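Side-chain contacts in putative secreted cellulose-binding protein (Streptomyces coelicolor, PDB 4OY6), which probably acts as a copper-dependent lytic polysaccharide monooxygenase of family AA10 that binds cellulose and breaks its chains by oxidation: residues Glu16-Asp21 and Pro25-Glu30; Asn81-Asp84 and Pro88-Thr91. All coordinates share one frame; numbering follows the deposited sequence.

Interaction 1 (Glu16-Asp21 and Pro25-Glu30). With ZN (zinc ion), chain F.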
ATOM      1  N   GLU A  16      11.979  -5.314  -0.843  1.00  8.38           N
ATOM      2  CA  GLU A  16      13.130  -4.547  -1.318  1.00 11.22           C
ATOM      3  C   GLU A  16      14.226  -4.501  -0.259  1.00  9.93           C
ATOM      4  O   GLU A  16      15.411  -4.595  -0.598  1.00 12.47           O
ATOM      5  CB  GLU A  16      12.679  -3.134  -1.721  1.00 14.52           C
ATOM      6  CG  GLU A  16      13.742  -2.237  -2.291  1.00 21.94           C
ATOM      7  CD  GLU A  16      13.182  -0.882  -2.688  1.00 24.85           C
ATOM      8  OE1 GLU A  16      12.237  -0.350  -2.036  1.00 28.00           O
ATOM      9  OE2 GLU A  16      13.734  -0.328  -3.653  1.00 37.83           O
ATOM     10  N   ARG A  17      13.836  -4.327   0.996  1.00  9.18           N
ATOM     11  CA  ARG A  17      14.824  -4.150   2.054  1.00 10.26           C
ATOM     12  C   ARG A  17      15.432  -5.459   2.534  1.00  9.87           C
ATOM     13  O   ARG A  17      16.591  -5.474   2.937  1.00 13.34           O
ATOM     14  CB  ARG A  17      14.248  -3.396   3.248  1.00 11.52           C
ATOM     15  CG  ARG A  17      13.900  -1.961   2.938  1.00 12.88           C
ATOM     16  CD  ARG A  17      13.539  -1.141   4.202  1.00 15.26           C
ATOM     17  NE  ARG A  17      12.439  -1.694   5.043  1.00 13.30           N
ATOM     18  CZ  ARG A  17      11.160  -1.501   4.790  1.00 12.15           C
ATOM     19  NH1 ARG A  17      10.776  -0.801   3.719  1.00 14.16           N
ATOM     20  NH2 ARG A  17      10.265  -2.022   5.579  1.00 11.67           N
ATOM     21  N   TRP A  18      14.660  -6.543   2.509  1.00  8.61           N
ATOM     22  CA  TRP A  18      15.054  -7.794   3.149  1.00  8.74           C
ATOM     23  C   TRP A  18      15.095  -9.027   2.254  1.00  9.00           C
ATOM     24  O   TRP A  18      15.499 -10.086   2.702  1.00 11.09           O
ATOM     25  CB  TRP A  18      14.171  -8.095   4.356  1.00  9.63           C
ATOM     26  CG  TRP A  18      14.195  -7.021   5.412  1.00  9.91           C
ATOM     27  CD1 TRP A  18      13.241  -6.079   5.660  1.00  9.75           C
ATOM     28  CD2 TRP A  18      15.236  -6.802   6.371  1.00 10.16           C
ATOM     29  NE1 TRP A  18      13.625  -5.268   6.692  1.00 10.43           N
ATOM     30  CE2 TRP A  18      14.844  -5.691   7.162  1.00 10.60           C
ATOM     31  CE3 TRP A  18      16.441  -7.460   6.672  1.00 11.66           C
ATOM     32  CZ2 TRP A  18      15.634  -5.190   8.208  1.00 12.30           C
ATOM     33  CZ3 TRP A  18      17.231  -6.962   7.717  1.00 12.69           C
ATOM     34  CH2 TRP A  18      16.813  -5.842   8.470  1.00 12.47           C
ATOM     35  N   GLY A  19      14.647  -8.905   1.004  1.00  9.73           N
ATOM     36  CA  GLY A  19      14.515 -10.055   0.140  1.00 11.12           C
ATOM     37  C   GLY A  19      15.811 -10.793  -0.139  1.00 12.40           C
ATOM     38  O   GLY A  19      15.788 -11.996  -0.421  1.00 14.35           O
ATOM     39  N   ASP A  20      16.934 -10.077  -0.093  1.00 12.41           N
ATOM     40  CA  ASP A  20      18.251 -10.678  -0.289  1.00 14.43           C
ATOM     41  C   ASP A  20      18.825 -11.271   1.001  1.00 16.64           C
ATOM     42  O   ASP A  20      19.899 -11.857   0.968  1.00 23.21           O
ATOM     43  CB  ASP A  20      19.253  -9.695  -0.930  1.00 20.63           C
ATOM     44  CG  ASP A  20      19.533  -8.481  -0.068  1.00 28.13           C
ATOM     45  OD1 ASP A  20      18.867  -8.293   0.976  1.00 36.15           O
ATOM     46  OD2 ASP A  20      20.425  -7.693  -0.451  1.00 45.75           O
ATOM     47  N   ASP A  21      18.084 -11.156   2.106  1.00 14.62           N
ATOM     48  CA  ASP A  21      18.566 -11.429   3.461  1.00 20.03           C
ATOM     49  C   ASP A  21      17.369 -11.730   4.385  1.00 16.18           C
ATOM     50  O   ASP A  21      17.288 -11.213   5.472  1.00 17.14           O
ATOM     51  CB  ASP A  21      19.374 -10.186   3.937  1.00 27.31           C
ATOM     52  CG  ASP A  21      20.289 -10.449   5.147  1.00 31.58           C
ATOM     53  OD1 ASP A  21      20.612 -11.616   5.452  1.00 32.52           O
ATOM     54  OD2 ASP A  21      20.698  -9.450   5.789  1.00 44.09           O
ATOM     55  N   PRO A  25      19.004 -12.326  11.132  1.00 18.14           N
ATOM     56  CA  PRO A  25      18.575 -12.355  12.515  1.00 18.70           C
ATOM     57  C   PRO A  25      18.358 -10.986  13.156  1.00 17.37           C
ATOM     58  O   PRO A  25      17.781 -10.926  14.221  1.00 21.75           O
ATOM     59  CB  PRO A  25      19.711 -13.108  13.227  1.00 21.14           C
ATOM     60  CG  PRO A  25      20.881 -12.984  12.322  1.00 26.29           C
ATOM     61  CD  PRO A  25      20.326 -12.946  10.936  1.00 22.74           C
ATOM     62  N   ALA A  26      18.798  -9.913  12.513  1.00 16.29           N
ATOM     63  CA  ALA A  26      18.577  -8.549  13.022  1.00 15.54           C
ATOM     64  C   ALA A  26      17.200  -7.981  12.636  1.00 11.37           C
ATOM     65  O   ALA A  26      16.826  -6.931  13.131  1.00 11.63           O
ATOM     66  CB  ALA A  26      19.665  -7.630  12.498  1.00 18.50           C
ATOM     67  N   MET A  27      16.460  -8.648  11.747  1.00 10.45           N
ATOM     68  CA  MET A  27      15.202  -8.093  11.267  1.00  9.49           C
ATOM     69  C   MET A  27      14.163  -7.914  12.368  1.00  9.02           C
ATOM     70  O   MET A  27      13.439  -6.924  12.370  1.00  8.64           O
ATOM     71  CB  MET A  27      14.606  -8.936  10.137  1.00  9.56           C
ATOM     72  CG  MET A  27      13.525  -8.179   9.373  1.00  9.80           C
ATOM     73  SD  MET A  27      12.512  -9.177   8.300  1.00 11.36           S
ATOM     74  CE  MET A  27      13.719 -10.168   7.453  1.00 10.66           C
ATOM     75  N   ALA A  28      14.054  -8.852  13.288  1.00  9.23           N
ATOM     76  CA  ALA A  28      13.063  -8.745  14.336  1.00 10.13           C
ATOM     77  C   ALA A  28      13.253  -7.430  15.110  1.00  9.69           C
ATOM     78  O   ALA A  28      12.301  -6.738  15.452  1.00  9.82           O
ATOM     79  CB  ALA A  28      13.174  -9.933  15.277  1.00 13.22           C
ATOM     80  N   ASP A  29      14.504  -7.083  15.381  1.00  9.19           N
ATOM     81  CA  ASP A  29      14.820  -5.879  16.120  1.00  8.84           C
ATOM     82  C   ASP A  29      14.661  -4.623  15.254  1.00  9.16           C
ATOM     83  O   ASP A  29      14.025  -3.651  15.649  1.00 10.36           O
ATOM     84  CB  ASP A  29      16.256  -5.979  16.657  1.00  9.36           C
ATOM     85  CG  ASP A  29      16.602  -4.848  17.585  1.00 10.76           C
ATOM     86  OD1 ASP A  29      15.679  -4.271  18.181  1.00 10.73           O
ATOM     87  OD2 ASP A  29      17.792  -4.552  17.738  1.00 16.42           O
ATOM     88  N   GLU A  30      15.212  -4.659  14.057  1.00  9.44           N
ATOM     89  CA  GLU A  30      15.271  -3.463  13.199  1.00  9.91           C
ATOM     90  C   GLU A  30      13.988  -3.139  12.467  1.00  9.36           C
ATOM     91  O   GLU A  30      13.753  -1.992  12.133  1.00 12.06           O
ATOM     92  CB  GLU A  30      16.409  -3.602  12.195  1.00 11.81           C
ATOM     93  CG  GLU A  30      17.756  -3.677  12.882  1.00 16.40           C
ATOM     94  CD  GLU A  30      18.926  -3.762  11.934  1.00 22.92           C
ATOM     95  OE1 GLU A  30      18.708  -3.834  10.709  1.00 28.87           O
ATOM     96  OE2 GLU A  30      20.072  -3.754  12.429  1.00 31.93           O
TER
HETATM   97 ZN    ZN F 305      15.490  -2.813  19.401  0.90 12.13          ZN

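Interaction 2 (Asn81-Asp84 and Pro88-Thr91)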
ATOM      1  N   ASN A  81      -2.533 -11.035   4.794  1.00  8.17           N
ATOM      2  CA  ASN A  81      -3.207 -10.663   6.030  1.00  7.92           C
ATOM      3  C   ASN A  81      -2.264  -9.999   7.038  1.00  7.61           C
ATOM      4  O   ASN A  81      -2.697  -9.187   7.865  1.00  9.08           O
ATOM      5  CB  ASN A  81      -3.918 -11.860   6.681  1.00  9.21           C
ATOM      6  CG  ASN A  81      -5.129 -12.306   5.908  1.00 10.84           C
ATOM      7  OD1 ASN A  81      -5.449 -11.766   4.861  1.00  9.40           O
ATOM      8  ND2 ASN A  81      -5.810 -13.307   6.433  1.00 12.76           N
ATOM      9  N   SER A  82      -0.993 -10.376   7.030  1.00  8.16           N
ATOM     10  CA  SER A  82      -0.023  -9.805   7.963  1.00  7.83           C
ATOM     11  C   SER A  82       0.203  -8.318   7.724  1.00  6.98           C
ATOM     12  O   SER A  82       0.709  -7.628   8.604  1.00  8.00           O
ATOM     13  CB  SER A  82       1.316 -10.535   7.860  1.00  9.40           C
ATOM     14  OG  SER A  82       1.960 -10.335   6.618  1.00 10.38           O
ATOM     15  N   LEU A  83      -0.178  -7.808   6.562  1.00  7.63           N
ATOM     16  CA  LEU A  83      -0.056  -6.377   6.305  1.00  6.92           C
ATOM     17  C   LEU A  83      -1.080  -5.546   7.089  1.00  6.94           C
ATOM     18  O   LEU A  83      -0.969  -4.317   7.141  1.00  8.35           O
ATOM     19  CB  LEU A  83      -0.146  -6.038   4.809  1.00  7.05           C
ATOM     20  CG  LEU A  83       0.773  -6.859   3.896  1.00  7.35           C
ATOM     21  CD1 LEU A  83       0.639  -6.334   2.483  1.00  7.89           C
ATOM     22  CD2 LEU A  83       2.221  -6.851   4.388  1.00  8.20           C
ATOM     23  N   ASP A  84      -2.074  -6.219   7.691  1.00  7.34           N
ATOM     24  CA  ASP A  84      -3.028  -5.550   8.568  1.00  8.31           C
ATOM     25  C   ASP A  84      -2.531  -5.434  10.018  1.00  8.59           C
ATOM     26  O   ASP A  84      -3.217  -4.855  10.867  1.00  9.97           O
ATOM     27  CB  ASP A  84      -4.357  -6.299   8.565  1.00  8.72           C
ATOM     28  CG  ASP A  84      -5.089  -6.243   7.230  1.00  8.76           C
ATOM     29  OD1 ASP A  84      -4.983  -5.219   6.531  1.00  9.25           O
ATOM     30  OD2 ASP A  84      -5.810  -7.219   6.934  1.00  9.76           O
ATOM     31  N   PRO A  88       4.898  -0.497  14.424  1.00 10.08           N
ATOM     32  CA  PRO A  88       5.802   0.511  13.872  1.00  9.96           C
ATOM     33  C   PRO A  88       6.389   0.118  12.505  1.00  9.16           C
ATOM     34  O   PRO A  88       7.586  -0.145  12.368  1.00 10.21           O
ATOM     35  CB  PRO A  88       6.877   0.612  14.957  1.00 11.04           C
ATOM     36  CG  PRO A  88       6.958  -0.781  15.495  1.00 11.95           C
ATOM     37  CD  PRO A  88       5.517  -1.225  15.562  1.00 11.22           C
ATOM     38  N   TRP A  89       5.522   0.082  11.496  1.00  8.46           N
ATOM     39  CA  TRP A  89       5.936  -0.188  10.126  1.00  8.16           C
ATOM     40  C   TRP A  89       6.981   0.847   9.728  1.00  7.74           C
ATOM     41  O   TRP A  89       6.866   2.031  10.040  1.00  9.15           O
ATOM     42  CB  TRP A  89       4.739  -0.100   9.184  1.00  8.18           C
ATOM     43  CG  TRP A  89       3.789  -1.253   9.337  1.00  8.56           C
ATOM     44  CD1 TRP A  89       2.696  -1.324  10.133  1.00  8.62           C
ATOM     45  CD2 TRP A  89       3.849  -2.483   8.623  1.00  7.61           C
ATOM     46  NE1 TRP A  89       2.083  -2.533   9.997  1.00  8.23           N
ATOM     47  CE2 TRP A  89       2.782  -3.284   9.081  1.00  7.75           C
ATOM     48  CE3 TRP A  89       4.714  -2.995   7.670  1.00  8.27           C
ATOM     49  CZ2 TRP A  89       2.566  -4.560   8.594  1.00  7.95           C
ATOM     50  CZ3 TRP A  89       4.509  -4.279   7.222  1.00  8.52           C
ATOM     51  CH2 TRP A  89       3.457  -5.037   7.679  1.00  7.97           C
ATOM     52  N   GLN A  90       7.998   0.418   8.998  1.00  7.67           N
ATOM     53  CA  GLN A  90       9.031   1.349   8.541  1.00  8.01           C
ATOM     54  C   GLN A  90       8.470   2.368   7.560  1.00  7.22           C
ATOM     55  O   GLN A  90       7.826   1.978   6.584  1.00  7.86           O
ATOM     56  CB  GLN A  90      10.149   0.544   7.883  1.00 10.24           C
ATOM     57  CG  GLN A  90      11.253   1.348   7.260  1.00 12.87           C
ATOM     58  CD  GLN A  90      12.026   2.115   8.269  1.00 14.40           C
ATOM     59  OE1 GLN A  90      12.501   1.573   9.258  1.00 16.84           O
ATOM     60  NE2 GLN A  90      12.137   3.394   8.051  1.00 15.51           N
ATOM     61  N   THR A  91       8.711   3.647   7.805  1.00  8.58           N
ATOM     62  CA  THR A  91       8.236   4.695   6.904  1.00  8.00           C
ATOM     63  C   THR A  91       9.302   5.084   5.880  1.00  8.56           C
ATOM     64  O   THR A  91      10.497   4.808   6.040  1.00 10.89           O
ATOM     65  CB  THR A  91       7.811   5.929   7.705  1.00  8.79           C
ATOM     66  OG1 THR A  91       8.888   6.378   8.532  1.00 10.65           O
ATOM     67  CG2 THR A  91       6.611   5.650   8.559  1.00  9.34           C
TER

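Interaction 1 (Glu16-Asp21 and Pro25-Glu30)
W18 and M27 make the sulfur-aromatic and CH-pi contacts that join these two segments. The thioether chain lies over one face of the indole. M27 CG stands 3.7 Å from the centroid of the six-membered ring, 15° off its normal, and M27 SD sits 4.0 Å from the centroid of the five-membered ring. With M27 CG anti to the backbone N (chi1 -164°) and the last torsion bent, the chain runs on along the same face until CE lies 3.8 Å from W18 CB. Methionine suits the place because its flexible, polarisable chain can follow a flat ring over such a length.

Polar groups meet the ring at its edge. E30 OE1 approaches the six-membered edge in plane, 3.6 Å from W18 CH2, where ring hydrogens carry slight positive charge. W18 NE1 gives its hydrogen to D31 OD2, which fixes the rotation of the indole, and the same carboxylate oxygen forms a salt bridge with R17. Apart from the ring, exposed D29 OD1 binds a zinc ion at 1.9 Å.

A Met-aromatic contact thus joins the end of helix 10-18 to helix 27-30, within the helical region beside the beta-sandwich core of this AA10 enzyme.

Interaction 2 (Asn81-Asp84 and Pro88-Thr91)
W89 has the most surface buried here, and it points its six-membered ring at the 3-10 turn 81-84. W89 CG lies anti to its own carbonyl carbon (chi1 -72°), and with chi2 near 92° the indole projects toward the turn with its benzo edge leading. S82 O meets that edge in the plane of the ring, 3.6 Å from W89 CZ2, so a carbonyl oxygen faces the weakly positive ring hydrogens. L83 O comes in obliquely, 3.8 Å from W89 CZ2. Neither oxygen depends on the ring for its hydrogen bonding: S82 O accepts from Q36 NE2, and L83 O from R10 NH1. The guanidinium of R10 also makes a cation-pi contact with W89. At the other end of the indole, W89 NE1 donates to A85 O, which satisfies the buried ring nitrogen and holds the ring against turning about its bond to CB.

L83 supplies the apolar part of the contact. Its CD2 touches W89 CH2 at 4.0 Å, the two side chains crossing at about a right angle. A branched aliphatic residue suits this buried place, since one methyl can meet the ring while the side chain also packs on L51 and N11.

S82 takes part through its main chain, and its small side chain fits where the turn packs on A37 of helix 32-40. The turn is closed by the backbone bond from D84 N to N81 O, 3.0 Å.

Here a buried tryptophan is inserted between a 3-10 turn and helices 10-18 and 32-40, while D182 of strand 175-184 also touches it. The contact therefore packs the loop before strand 92-93 where the helical region meets the beta-sandwich of the AA10 fold.

Both contacts centre on a tryptophan, and both pack against helix 32-40, but they differ in depth. The centre of interaction 1 is about 19 Å from the centre of the chain, and the contact is partly buried, with exposed acidic residues, one of them binding zinc. The centre of interaction 2 is about 10 Å from that of the chain, and this contact is buried. Chemistry follows place: the outer ring is covered on one face by a flexible methionine, whereas the inner one meets one backbone carbonyl at its edge and a second obliquely, both with donors elsewhere. The two meet directly where R17 NH2 packs on Q90 CB at 3.5 Å, linking helix 10-18 to the segment leading into strand 92-93.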